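Local coordinates for protein putative alpha-L-fucosidase (Bacteroides thetaiotaomicron VPI-5482, PDB 3GZA) that probably hydrolyses alpha-L-fucosidic bonds to release L-fucose, at residues F26-H31 and N52-T57; G35-Q40 and F284-D289; P56-T61 and T322-A327; L88-V93 and D105-I110. All blocks are in the same frame, centred on the assembly; numbering follows the deposited sequence.

Contact 1: F26-H31 and N52-T57. With NA (sodium ion), chain G; EDO (1,2-ethanediol), chain D.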
loop_
_atom_site.group_PDB
_atom_site.type_symbol
_atom_site.label_atom_id
_atom_site.label_comp_id
_atom_site.label_asym_id
_atom_site.label_seq_id
_atom_site.Cartn_x
_atom_site.Cartn_y
_atom_site.Cartn_z
ATOM N N PHE A 26 9.067 -5.255 21.750
ATOM C CA PHE A 26 8.731 -6.409 20.965
ATOM C C PHE A 26 8.759 -6.015 19.498
ATOM O O PHE A 26 7.964 -5.153 19.107
ATOM C CB PHE A 26 7.315 -6.930 21.307
ATOM C CG PHE A 26 7.154 -7.423 22.723
ATOM C CD1 PHE A 26 6.921 -6.515 23.761
ATOM C CD2 PHE A 26 7.319 -8.752 23.023
ATOM C CE1 PHE A 26 6.803 -7.004 25.079
ATOM C CE2 PHE A 26 7.160 -9.203 24.295
ATOM C CZ PHE A 26 6.913 -8.313 25.334
ATOM N N HIS A 27 9.710 -6.560 18.742
ATOM C CA HIS A 27 9.810 -6.352 17.307
ATOM C C HIS A 27 9.059 -7.457 16.567
ATOM O O HIS A 27 9.253 -8.641 16.850
ATOM C CB HIS A 27 11.268 -6.324 16.846
ATOM C CG HIS A 27 12.009 -5.077 17.219
ATOM N ND1 HIS A 27 12.452 -4.804 18.502
ATOM C CD2 HIS A 27 12.383 -4.032 16.463
ATOM C CE1 HIS A 27 13.069 -3.630 18.501
ATOM N NE2 HIS A 27 13.046 -3.144 17.272
ATOM N N TYR A 28 8.189 -7.080 15.624
ATOM C CA TYR A 28 7.410 -8.026 14.862
ATOM C C TYR A 28 7.082 -7.361 13.528
ATOM O O TYR A 28 6.651 -6.203 13.517
ATOM C CB TYR A 28 6.160 -8.367 15.665
ATOM C CG TYR A 28 5.561 -9.746 15.505
ATOM C CD1 TYR A 28 6.372 -10.846 15.622
ATOM C CD2 TYR A 28 4.208 -9.911 15.336
ATOM C CE1 TYR A 28 5.840 -12.114 15.573
ATOM C CE2 TYR A 28 3.663 -11.168 15.266
ATOM C CZ TYR A 28 4.477 -12.244 15.432
ATOM O OH TYR A 28 3.972 -13.519 15.429
ATOM N N ASP A 29 7.366 -8.033 12.445
ATOM C CA ASP A 29 7.087 -7.549 11.109
ATOM C C ASP A 29 7.012 -8.764 10.202
ATOM O O ASP A 29 7.237 -9.893 10.640
ATOM C CB ASP A 29 8.160 -6.511 10.701
ATOM C CG ASP A 29 7.743 -5.584 9.549
ATOM O OD1 ASP A 29 6.791 -5.923 8.763
ATOM O OD2 ASP A 29 8.409 -4.517 9.426
ATOM N N LEU A 30 6.704 -8.535 8.913
ATOM C CA LEU A 30 6.396 -9.662 8.011
ATOM C C LEU A 30 7.491 -10.701 7.849
ATOM O O LEU A 30 7.211 -11.900 7.686
ATOM C CB LEU A 30 6.012 -9.097 6.634
ATOM C CG LEU A 30 4.786 -8.182 6.596
ATOM C CD1 LEU A 30 4.729 -7.444 5.233
ATOM C CD2 LEU A 30 3.468 -8.957 6.892
ATOM N N HIS A 31 8.737 -10.276 7.851
ATOM C CA HIS A 31 9.869 -11.145 7.613
ATOM C C HIS A 31 10.114 -12.127 8.755
ATOM O O HIS A 31 10.901 -13.059 8.575
ATOM C CB HIS A 31 11.147 -10.336 7.329
ATOM C CG HIS A 31 11.468 -9.325 8.371
ATOM N ND1 HIS A 31 12.026 -9.657 9.599
ATOM C CD2 HIS A 31 11.226 -7.993 8.415
ATOM C CE1 HIS A 31 12.167 -8.556 10.309
ATOM N NE2 HIS A 31 11.690 -7.534 9.620
ATOM N N ASN A 52 0.968 -12.598 3.004
ATOM C CA ASN A 52 0.207 -13.641 3.664
ATOM C C ASN A 52 1.040 -14.715 4.344
ATOM O O ASN A 52 0.517 -15.685 4.883
ATOM C CB ASN A 52 -0.933 -14.184 2.802
ATOM C CG ASN A 52 -2.140 -13.249 2.863
ATOM O OD1 ASN A 52 -2.646 -12.933 3.954
ATOM N ND2 ASN A 52 -2.587 -12.781 1.704
ATOM N N ILE A 53 2.352 -14.551 4.341
ATOM C CA ILE A 53 3.158 -15.395 5.208
ATOM C C ILE A 53 2.837 -15.020 6.675
ATOM O O ILE A 53 3.105 -15.802 7.602
ATOM C CB ILE A 53 4.675 -15.273 4.924
ATOM C CG1 ILE A 53 5.223 -13.831 5.088
ATOM C CG2 ILE A 53 5.006 -15.870 3.539
ATOM C CD1 ILE A 53 6.781 -13.663 4.916
ATOM N N PHE A 54 2.267 -13.833 6.880
ATOM C CA PHE A 54 1.913 -13.383 8.220
ATOM C C PHE A 54 0.700 -14.174 8.693
ATOM O O PHE A 54 -0.448 -13.860 8.305
ATOM C CB PHE A 54 1.550 -11.904 8.214
ATOM C CG PHE A 54 1.439 -11.302 9.602
ATOM C CD1 PHE A 54 0.242 -11.316 10.293
ATOM C CD2 PHE A 54 2.541 -10.723 10.195
ATOM C CE1 PHE A 54 0.148 -10.862 11.566
ATOM C CE2 PHE A 54 2.471 -10.198 11.493
ATOM C CZ PHE A 54 1.254 -10.247 12.171
ATOM N N ASN A 55 0.917 -15.130 9.587
ATOM C CA ASN A 55 -0.147 -16.006 10.076
ATOM C C ASN A 55 0.136 -16.588 11.463
ATOM O O ASN A 55 0.327 -17.807 11.583
ATOM C CB ASN A 55 -0.389 -17.100 9.024
ATOM C CG ASN A 55 -1.633 -17.901 9.272
ATOM O OD1 ASN A 55 -2.626 -17.377 9.794
ATOM N ND2 ASN A 55 -1.605 -19.183 8.882
ATOM N N PRO A 56 0.211 -15.735 12.503
ATOM C CA PRO A 56 0.516 -16.207 13.867
ATOM C C PRO A 56 -0.768 -16.826 14.472
ATOM O O PRO A 56 -1.498 -16.179 15.228
ATOM C CB PRO A 56 0.955 -14.954 14.591
ATOM C CG PRO A 56 0.271 -13.837 13.928
ATOM C CD PRO A 56 0.037 -14.281 12.466
ATOM N N THR A 57 -1.016 -18.090 14.175
ATOM C CA THR A 57 -2.264 -18.721 14.576
ATOM C C THR A 57 -2.420 -18.970 16.092
ATOM O O THR A 57 -3.539 -19.259 16.544
ATOM C CB THR A 57 -2.500 -20.080 13.822
ATOM O OG1 THR A 57 -1.444 -20.992 14.135
ATOM C CG2 THR A 57 -2.611 -19.865 12.287
HETATM NA NA NA G . 13.086 -13.925 8.946
HETATM C C1 EDO D . 15.941 -1.713 17.460
HETATM O O1 EDO D . 14.836 -1.154 16.741
HETATM C C2 EDO D . 16.039 -0.900 18.710
HETATM O O2 EDO D . 16.554 0.369 18.360
HETATM O O HOH W 1 13.262 -12.124 10.614
HETATM O O HOH W 2 14.193 -12.471 7.144
HETATM O O HOH W 3 12.371 -15.143 10.887
#

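Contact 2: G35-Q40 and F284-D289. With NA (sodium ion), chain G.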
loop_
_atom_site.group_PDB
_atom_site.type_symbol
_atom_site.label_atom_id
_atom_site.label_comp_id
_atom_site.label_asym_id
_atom_site.label_seq_id
_atom_site.Cartn_x
_atom_site.Cartn_y
_atom_site.Cartn_z
ATOM N N GLY A 35 11.010 -17.739 7.228
ATOM C CA GLY A 35 11.836 -18.901 7.371
ATOM C C GLY A 35 13.348 -18.752 7.249
ATOM O O GLY A 35 14.073 -19.756 7.231
ATOM N N ILE A 36 13.842 -17.522 7.218
ATOM C CA ILE A 36 15.261 -17.250 7.119
ATOM C C ILE A 36 15.692 -16.136 8.061
ATOM O O ILE A 36 14.865 -15.402 8.636
ATOM C CB ILE A 36 15.712 -16.940 5.674
ATOM C CG1 ILE A 36 15.013 -15.706 5.131
ATOM C CG2 ILE A 36 15.419 -18.117 4.754
ATOM C CD1 ILE A 36 15.649 -15.163 3.872
ATOM N N ARG A 37 17.013 -15.973 8.198
ATOM C CA ARG A 37 17.525 -14.941 9.038
ATOM C C ARG A 37 17.188 -13.564 8.504
ATOM O O ARG A 37 16.935 -13.388 7.287
ATOM C CB ARG A 37 19.041 -15.060 9.169
ATOM C CG ARG A 37 19.446 -16.156 10.150
ATOM C CD ARG A 37 20.934 -16.246 10.167
ATOM N NE ARG A 37 21.326 -17.069 11.282
ATOM C CZ ARG A 37 22.559 -17.374 11.620
ATOM N NH1 ARG A 37 23.597 -16.926 10.923
ATOM N NH2 ARG A 37 22.751 -18.141 12.672
ATOM N N TYR A 38 17.180 -12.606 9.413
ATOM C CA TYR A 38 16.940 -11.195 9.135
ATOM C C TYR A 38 18.171 -10.557 8.572
ATOM O O TYR A 38 19.256 -10.736 9.104
ATOM C CB TYR A 38 16.555 -10.488 10.430
ATOM C CG TYR A 38 16.419 -8.977 10.366
ATOM C CD1 TYR A 38 15.476 -8.368 9.543
ATOM C CD2 TYR A 38 17.192 -8.173 11.158
ATOM C CE1 TYR A 38 15.334 -6.983 9.493
ATOM C CE2 TYR A 38 17.027 -6.763 11.144
ATOM C CZ TYR A 38 16.095 -6.178 10.294
ATOM O OH TYR A 38 15.988 -4.802 10.327
ATOM N N GLY A 39 18.017 -9.849 7.450
ATOM C CA GLY A 39 19.133 -9.095 6.846
ATOM C C GLY A 39 18.614 -7.683 6.733
ATOM O O GLY A 39 17.746 -7.408 5.898
ATOM N N GLN A 40 19.080 -6.779 7.606
ATOM C CA GLN A 40 18.530 -5.436 7.699
ATOM C C GLN A 40 18.670 -4.637 6.429
ATOM O O GLN A 40 17.709 -4.035 5.953
ATOM C CB GLN A 40 19.151 -4.693 8.871
ATOM C CG GLN A 40 18.651 -3.250 8.969
ATOM C CD GLN A 40 19.003 -2.629 10.296
ATOM O OE1 GLN A 40 20.170 -2.346 10.563
ATOM N NE2 GLN A 40 18.003 -2.422 11.132
ATOM N N PHE A 284 14.792 -9.334 16.184
ATOM C CA PHE A 284 13.671 -10.149 15.653
ATOM C C PHE A 284 13.860 -11.650 15.813
ATOM O O PHE A 284 14.991 -12.163 15.887
ATOM C CB PHE A 284 13.512 -9.886 14.131
ATOM C CG PHE A 284 12.968 -8.529 13.768
ATOM C CD1 PHE A 284 11.609 -8.328 13.765
ATOM C CD2 PHE A 284 13.804 -7.480 13.401
ATOM C CE1 PHE A 284 11.079 -7.099 13.364
ATOM C CE2 PHE A 284 13.292 -6.275 13.049
ATOM C CZ PHE A 284 11.911 -6.063 13.068
ATOM N N TRP A 285 12.738 -12.349 15.856
ATOM C CA TRP A 285 12.756 -13.803 15.832
ATOM C C TRP A 285 13.254 -14.260 14.478
ATOM O O TRP A 285 12.780 -13.817 13.442
ATOM C CB TRP A 285 11.372 -14.380 16.099
ATOM C CG TRP A 285 11.450 -15.854 16.315
ATOM C CD1 TRP A 285 11.590 -16.502 17.522
ATOM C CD2 TRP A 285 11.489 -16.889 15.307
ATOM N NE1 TRP A 285 11.695 -17.851 17.318
ATOM C CE2 TRP A 285 11.621 -18.113 15.977
ATOM C CE3 TRP A 285 11.403 -16.895 13.903
ATOM C CZ2 TRP A 285 11.706 -19.322 15.302
ATOM C CZ3 TRP A 285 11.507 -18.117 13.241
ATOM C CH2 TRP A 285 11.624 -19.304 13.958
ATOM N N GLU A 286 14.169 -15.214 14.506
ATOM C CA GLU A 286 14.785 -15.832 13.349
ATOM C C GLU A 286 14.947 -17.310 13.688
ATOM O O GLU A 286 15.011 -17.683 14.860
ATOM C CB GLU A 286 16.149 -15.207 13.039
ATOM C CG GLU A 286 16.086 -13.773 12.729
ATOM C CD GLU A 286 17.408 -13.144 12.831
ATOM O OE1 GLU A 286 18.220 -13.335 11.931
ATOM O OE2 GLU A 286 17.632 -12.412 13.817
ATOM N N PRO A 287 15.010 -18.173 12.683
ATOM C CA PRO A 287 15.183 -19.589 13.007
ATOM C C PRO A 287 16.508 -19.917 13.679
ATOM O O PRO A 287 17.529 -19.248 13.412
ATOM C CB PRO A 287 15.143 -20.281 11.633
ATOM C CG PRO A 287 14.448 -19.254 10.719
ATOM C CD PRO A 287 14.781 -17.908 11.253
ATOM N N ASP A 288 16.477 -20.959 14.510
ATOM C CA ASP A 288 17.665 -21.510 15.162
ATOM C C ASP A 288 18.429 -20.553 16.094
ATOM O O ASP A 288 19.632 -20.736 16.315
ATOM C CB ASP A 288 18.613 -22.075 14.116
ATOM C CG ASP A 288 17.916 -23.091 13.178
ATOM O OD1 ASP A 288 17.340 -24.079 13.682
ATOM O OD2 ASP A 288 17.915 -22.860 11.952
ATOM N N ASP A 289 17.717 -19.649 16.732
ATOM C CA ASP A 289 18.316 -18.744 17.698
ATOM C C ASP A 289 17.902 -19.098 19.146
ATOM O O ASP A 289 18.208 -18.334 20.057
ATOM C CB ASP A 289 17.946 -17.274 17.420
ATOM C CG ASP A 289 18.904 -16.593 16.461
ATOM O OD1 ASP A 289 20.084 -17.012 16.375
ATOM O OD2 ASP A 289 18.442 -15.632 15.785
HETATM NA NA NA G . 13.086 -13.925 8.946
HETATM O O HOH W 4 20.317 -18.487 13.922
HETATM O O HOH W 5 18.922 -19.412 11.139
HETATM O O HOH W 2 14.193 -12.471 7.144
HETATM O O HOH W 6 20.846 -12.175 11.094
HETATM O O HOH W 1 13.262 -12.124 10.614
HETATM O O HOH W 3 12.371 -15.143 10.887
#

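Contact 3: P56-T61 and T322-A327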
loop_
_atom_site.group_PDB
_atom_site.type_symbol
_atom_site.label_atom_id
_atom_site.label_comp_id
_atom_site.label_asym_id
_atom_site.label_seq_id
_atom_site.Cartn_x
_atom_site.Cartn_y
_atom_site.Cartn_z
ATOM N N PRO A 56 0.211 -15.735 12.503
ATOM C CA PRO A 56 0.516 -16.207 13.867
ATOM C C PRO A 56 -0.768 -16.826 14.472
ATOM O O PRO A 56 -1.498 -16.179 15.228
ATOM C CB PRO A 56 0.955 -14.954 14.591
ATOM C CG PRO A 56 0.271 -13.837 13.928
ATOM C CD PRO A 56 0.037 -14.281 12.466
ATOM N N THR A 57 -1.016 -18.090 14.175
ATOM C CA THR A 57 -2.264 -18.721 14.576
ATOM C C THR A 57 -2.420 -18.970 16.092
ATOM O O THR A 57 -3.539 -19.259 16.544
ATOM C CB THR A 57 -2.500 -20.080 13.822
ATOM O OG1 THR A 57 -1.444 -20.992 14.135
ATOM C CG2 THR A 57 -2.611 -19.865 12.287
ATOM N N GLU A 58 -1.330 -18.845 16.858
ATOM C CA GLU A 58 -1.358 -18.995 18.318
ATOM C C GLU A 58 -1.084 -17.675 19.012
ATOM O O GLU A 58 -0.760 -17.646 20.192
ATOM C CB GLU A 58 -0.335 -20.033 18.774
ATOM C CG GLU A 58 -0.615 -21.452 18.299
ATOM C CD GLU A 58 0.451 -22.416 18.741
ATOM O OE1 GLU A 58 0.467 -22.744 19.941
ATOM O OE2 GLU A 58 1.247 -22.870 17.890
ATOM N N LEU A 59 -1.285 -16.579 18.296
ATOM C CA LEU A 59 -1.002 -15.249 18.881
ATOM C C LEU A 59 -1.668 -15.092 20.213
ATOM O O LEU A 59 -2.876 -15.322 20.349
ATOM C CB LEU A 59 -1.487 -14.154 17.953
ATOM C CG LEU A 59 -1.208 -12.758 18.544
ATOM C CD1 LEU A 59 0.244 -12.463 18.392
ATOM C CD2 LEU A 59 -2.011 -11.624 17.872
ATOM N N ASN A 60 -0.888 -14.648 21.203
ATOM C CA ASN A 60 -1.423 -14.348 22.518
ATOM C C ASN A 60 -0.568 -13.261 23.171
ATOM O O ASN A 60 0.451 -13.543 23.791
ATOM C CB ASN A 60 -1.483 -15.570 23.397
ATOM C CG ASN A 60 -2.108 -15.263 24.748
ATOM O OD1 ASN A 60 -2.578 -14.148 24.970
ATOM N ND2 ASN A 60 -2.227 -16.288 25.606
ATOM N N THR A 61 -0.953 -11.997 23.021
ATOM C CA THR A 61 -0.168 -10.922 23.613
ATOM C C THR A 61 -0.194 -10.952 25.141
ATOM O O THR A 61 0.735 -10.370 25.748
ATOM C CB THR A 61 -0.580 -9.560 23.096
ATOM O OG1 THR A 61 -1.975 -9.435 23.279
ATOM C CG2 THR A 61 -0.238 -9.398 21.620
ATOM N N THR A 322 4.473 -18.354 15.496
ATOM C CA THR A 322 3.213 -18.826 16.027
ATOM C C THR A 322 2.486 -17.727 16.802
ATOM O O THR A 322 1.280 -17.819 17.016
ATOM C CB THR A 322 3.364 -20.065 16.901
ATOM O OG1 THR A 322 3.819 -19.759 18.218
ATOM C CG2 THR A 322 4.270 -21.159 16.237
ATOM N N GLY A 323 3.192 -16.648 17.142
ATOM C CA GLY A 323 2.629 -15.531 17.893
ATOM C C GLY A 323 2.870 -15.580 19.378
ATOM O O GLY A 323 2.104 -15.001 20.148
ATOM N N LEU A 324 3.937 -16.263 19.787
ATOM C CA LEU A 324 4.275 -16.381 21.191
ATOM C C LEU A 324 5.757 -16.055 21.454
ATOM O O LEU A 324 6.603 -16.263 20.580
ATOM C CB LEU A 324 4.033 -17.811 21.638
ATOM C CG LEU A 324 2.599 -18.279 21.621
ATOM C CD1 LEU A 324 2.547 -19.779 21.816
ATOM C CD2 LEU A 324 1.779 -17.562 22.669
ATOM N N ILE A 325 6.059 -15.609 22.680
ATOM C CA ILE A 325 7.451 -15.519 23.119
ATOM C C ILE A 325 7.906 -16.977 23.365
ATOM O O ILE A 325 7.245 -17.741 24.108
ATOM C CB ILE A 325 7.614 -14.610 24.378
ATOM C CG1 ILE A 325 7.401 -13.139 24.006
ATOM C CG2 ILE A 325 8.931 -14.903 25.086
ATOM C CD1 ILE A 325 8.521 -12.555 23.137
ATOM N N PRO A 326 9.034 -17.389 22.745
ATOM C CA PRO A 326 9.490 -18.776 22.913
ATOM C C PRO A 326 9.692 -19.193 24.361
ATOM O O PRO A 326 10.070 -18.376 25.188
ATOM C CB PRO A 326 10.808 -18.824 22.103
ATOM C CG PRO A 326 10.601 -17.782 21.059
ATOM C CD PRO A 326 9.855 -16.664 21.742
ATOM N N ALA A 327 9.430 -20.460 24.665
ATOM C CA ALA A 327 9.501 -20.946 26.027
ATOM C C ALA A 327 10.823 -20.669 26.717
ATOM O O ALA A 327 10.871 -20.342 27.907
ATOM C CB ALA A 327 9.223 -22.474 26.013
#

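Contact 4: L88-V93 and D105-I110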
loop_
_atom_site.group_PDB
_atom_site.type_symbol
_atom_site.label_atom_id
_atom_site.label_comp_id
_atom_site.label_asym_id
_atom_site.label_seq_id
_atom_site.Cartn_x
_atom_site.Cartn_y
_atom_site.Cartn_z
ATOM N N LEU A 88 0.793 -3.130 12.091
ATOM C CA LEU A 88 0.130 -4.124 12.942
ATOM C C LEU A 88 -1.142 -3.622 13.628
ATOM O O LEU A 88 -1.456 -4.013 14.756
ATOM C CB LEU A 88 1.112 -4.667 13.986
ATOM C CG LEU A 88 2.400 -5.282 13.423
ATOM C CD1 LEU A 88 3.183 -5.896 14.614
ATOM C CD2 LEU A 88 2.085 -6.331 12.367
ATOM N N TRP A 89 -1.936 -2.811 12.935
ATOM C CA TRP A 89 -3.187 -2.307 13.467
ATOM C C TRP A 89 -4.179 -2.132 12.316
ATOM O O TRP A 89 -3.814 -2.272 11.147
ATOM C CB TRP A 89 -3.002 -1.015 14.297
ATOM C CG TRP A 89 -2.786 0.280 13.554
ATOM C CD1 TRP A 89 -3.700 1.273 13.377
ATOM C CD2 TRP A 89 -1.580 0.739 12.906
ATOM N NE1 TRP A 89 -3.130 2.317 12.707
ATOM C CE2 TRP A 89 -1.839 2.018 12.410
ATOM C CE3 TRP A 89 -0.293 0.228 12.774
ATOM C CZ2 TRP A 89 -0.882 2.743 11.689
ATOM C CZ3 TRP A 89 0.687 0.980 12.088
ATOM C CH2 TRP A 89 0.367 2.217 11.559
ATOM N N GLN A 90 -5.409 -1.773 12.693
ATOM C CA GLN A 90 -6.487 -1.455 11.737
ATOM C C GLN A 90 -6.353 0.024 11.348
ATOM O O GLN A 90 -6.997 0.888 11.924
ATOM C CB GLN A 90 -7.836 -1.692 12.365
ATOM C CG GLN A 90 -8.138 -3.170 12.508
ATOM C CD GLN A 90 -8.535 -3.855 11.190
ATOM O OE1 GLN A 90 -9.456 -3.411 10.498
ATOM N NE2 GLN A 90 -7.836 -4.936 10.861
ATOM N N SER A 91 -5.563 0.293 10.312
ATOM C CA SER A 91 -5.356 1.685 9.909
ATOM C C SER A 91 -6.284 2.056 8.763
ATOM O O SER A 91 -6.645 1.204 7.958
ATOM C CB SER A 91 -3.924 1.893 9.387
ATOM O OG SER A 91 -3.681 3.242 9.017
ATOM N N ASP A 92 -6.706 3.315 8.770
ATOM C CA ASP A 92 -7.515 3.887 7.689
ATOM C C ASP A 92 -6.703 4.782 6.746
ATOM O O ASP A 92 -7.272 5.465 5.881
ATOM C CB ASP A 92 -8.645 4.672 8.309
ATOM C CG ASP A 92 -9.491 3.807 9.222
ATOM O OD1 ASP A 92 -9.945 2.732 8.750
ATOM O OD2 ASP A 92 -9.738 4.212 10.395
ATOM N N VAL A 93 -5.387 4.787 6.945
ATOM C CA VAL A 93 -4.491 5.610 6.147
ATOM C C VAL A 93 -3.351 4.852 5.541
ATOM O O VAL A 93 -2.917 5.211 4.427
ATOM C CB VAL A 93 -3.991 6.883 6.932
ATOM C CG1 VAL A 93 -5.194 7.712 7.406
ATOM C CG2 VAL A 93 -3.119 6.488 8.135
ATOM N N ASP A 105 -9.208 -12.676 9.188
ATOM C CA ASP A 105 -10.181 -12.204 8.211
ATOM C C ASP A 105 -10.071 -10.699 7.996
ATOM O O ASP A 105 -11.090 -10.017 7.762
ATOM C CB ASP A 105 -11.588 -12.625 8.685
ATOM C CG ASP A 105 -12.676 -12.491 7.603
ATOM O OD1 ASP A 105 -12.389 -12.654 6.397
ATOM O OD2 ASP A 105 -13.823 -12.240 7.995
ATOM N N GLY A 106 -8.840 -10.217 8.081
ATOM C CA GLY A 106 -8.563 -8.795 7.914
ATOM C C GLY A 106 -9.059 -7.856 8.988
ATOM O O GLY A 106 -9.080 -6.631 8.788
ATOM N N LYS A 107 -9.426 -8.419 10.143
ATOM C CA LYS A 107 -9.960 -7.666 11.254
ATOM C C LYS A 107 -9.048 -7.671 12.484
ATOM O O LYS A 107 -9.409 -7.114 13.534
ATOM C CB LYS A 107 -11.329 -8.201 11.625
ATOM C CG LYS A 107 -12.373 -8.030 10.552
ATOM C CD LYS A 107 -12.572 -6.541 10.176
ATOM C CE LYS A 107 -13.631 -6.290 9.057
ATOM N NZ LYS A 107 -13.529 -4.888 8.516
ATOM N N GLY A 108 -7.852 -8.228 12.368
ATOM C CA GLY A 108 -6.919 -8.215 13.464
ATOM C C GLY A 108 -6.342 -6.836 13.808
ATOM O O GLY A 108 -6.164 -5.967 12.943
ATOM N N ASP A 109 -5.987 -6.657 15.079
ATOM C CA ASP A 109 -5.319 -5.426 15.483
ATOM C C ASP A 109 -4.419 -5.809 16.645
ATOM O O ASP A 109 -4.861 -5.956 17.784
ATOM C CB ASP A 109 -6.314 -4.366 15.862
ATOM C CG ASP A 109 -5.652 -3.015 16.069
ATOM O OD1 ASP A 109 -4.492 -2.964 16.544
ATOM O OD2 ASP A 109 -6.335 -2.011 15.780
ATOM N N ILE A 110 -3.158 -6.060 16.318
ATOM C CA ILE A 110 -2.235 -6.545 17.307
ATOM C C ILE A 110 -1.834 -5.422 18.262
ATOM O O ILE A 110 -1.563 -5.695 19.424
ATOM C CB ILE A 110 -1.015 -7.183 16.644
ATOM C CG1 ILE A 110 -1.474 -8.412 15.861
ATOM C CG2 ILE A 110 0.080 -7.595 17.692
ATOM C CD1 ILE A 110 -0.383 -9.057 15.009
#

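Contact 1: F26-H31 and N52-T57
Y28 OH, hydrogen-bonded to the backbone O of D320, also rests on P56, whose CB comes within 3.4 Å of it. The segment 26-31 leaves strand 22-26 of the TIM-barrel domain and lies against 52-57, which follows helix 40-45 in the connection to helix 61-69, in a contact carried by side-chain packing. The Y28 and F54 rings meet obliquely, planes 71° apart, with Y28 CE2 4.0 Å from F54 CZ. F54 has CG anti to its backbone N (chi1 -169°), on the side of Y28 and L30. L30 meets it nearly at a right angle: its CD2 methyl lies 3.8 Å from F54 CB and also touches CD2 of the ring. F33, just beyond 26-31 in the same loop, also meets the phenyl ring. Further along, I53 lays its CD1 methyl on L30 O at 3.3 Å, an apolar cover for a backbone oxygen. Where the 3-10 segment 30-31 begins, D29 OD1 accepts the N-H of L30 at 2.6 Å on the anti side, 25° out of the carboxylate plane, and also bonds T84 OG1. Next comes the sodium site, which H31 shares with D34 and I36: H31 O binds the ion at 2.4 Å, and three waters are also ligands. One of those waters lies in the plane of the H31 ring, 2.9 Å from H31 ND1.

Contact 2: G35-Q40 and F284-D289
Y38 and E286 hold the tight centre of this contact: the backbone N-H of Y38 reaches E286 OE1 at 2.8 Å in a fairly straight bond (162°), coming from above the carboxylate plane. The same oxygen forms a salt bridge with R280, so the buried carboxylate is gripped from more than one direction. Y38 has CG anti to its backbone N (chi1 173°); F284 CD2 lies over one face of its ring, 3.9 Å above the centre, and Q40 N over the opposite face. The two rings are inclined at 49°, and Y38 OH is hydrogen-bonded to E83 OE1. P287 CG packs on G35 O (3.5 Å) and its CD on I36 O.

Toward solvent the packing is looser. Exposed R37 runs its chain out extended, crossing E286 at about a right angle. One water, in the guanidinium plane, links R37 NH2 (2.8 Å) to P287 O and D289 OD1, while E286 to D289 form a type II beta turn. The sodium ion is bound by I36 O at 2.3 Å. W285 O accepts a hydrogen bond, 2.9 Å long, from one of the waters on the ion. Two loops beyond strands of a TIM barrel, 22-26 and 264-273, are thus joined beside a sodium site completed by H31 and D34.

Contact 3: P56-T61 and T322-A327
The flat carbonyl group of T322 takes the N-H of E58 in its own plane, N to O 2.8 Å, although the hydrogen points at the oxygen with a bend (135°). E58 CB packs against the same O at 3.3 Å. The next carbonyl, that of G323, is met differently: N60 N donates to G323 O at 3.2 Å from a position tilted 27° from the plane, W64 NE1 bonds this oxygen too, and the CD1 methyl of L59 lies 3.6 Å from it. L59 CA adds a C-H...O contact to G323 O. P56 to L59 form a type I beta turn, closed by L59 N to P56 O, and its backbone N-H groups are thereby divided between the turn and the other segment. Having no side chain, G323 brings its CA within 3.8 Å of L59 CA and beside P56 CB. L324 CD2 touches E58 O at 3.5 Å and N60 CB. D320 OD1 is bonded by T322 OG1 and L324 N, and weakly by G323 N. N60, with CG anti to its N (chi1 -177°), is the N-cap of helix 61-69, its OD1 accepting from D62 N. L59 touches W64 of that helix and I110 and D113 of helix 110-121, while 322-327 leads from strand 312-317 to helix 327-344, which follows P326.

Contact 4: L88-V93 and D105-I110
Q90 starts across from D109, its CB 3.7 Å from D109 OD2. CG moves on to G108, 3.5 Å from its O, and a bend at chi2 (-76°) swings CD in between the carbonyls of G106 and G108. At the tip, NE2 donates one hydrogen to G108 O (2.9 Å) and the other to G106 O (3.0 Å). Both acceptors lie close to the amide plane, which fixes the rotation of the group, though the nitrogen stands above the plane of the G106 carbonyl. The remaining atom, OE1, is hydrogen-bonded by K99 NZ.

Both segments belong to the long connection between strand 75-79 and helix 110-121 of the TIM barrel, and D109 is the N-cap of that helix. D109 has CG anti to its backbone N (chi1 -171°), and its OD1 caps R112 N. The same atom packs on W89 CB, while OD2 accepts from Y173 OH and, more weakly, from Q90 N at 3.2 Å. The W89 indole NE1 bonds E168 OE1, outside the two segments. One residue earlier, I110 N makes a weak, bent bond to L88 O (3.1 Å), and L88 CB faces I110 CB at 4.2 Å.

In the fold
From the N terminus, strand 22-26 opens contact 1, which closes the short loop from 26-31 to 52-57 around helix 40-45. Contact 2 starts inside that loop at 35-40 and ends far off at 284-289, so the two cross; F284 packs on H27 and H31. Contact 3 takes over where contact 1 ends, sharing P56 and T57, and crosses contact 2 on its way to 322-327. Contact 4, a short closure before helix 110-121, nests within the loops of both contacts 2 and 3, and I110 touches F54 and L59. Together they tie connections after strands 22-26, 75-79, 264-273 and 312-317 of the barrel.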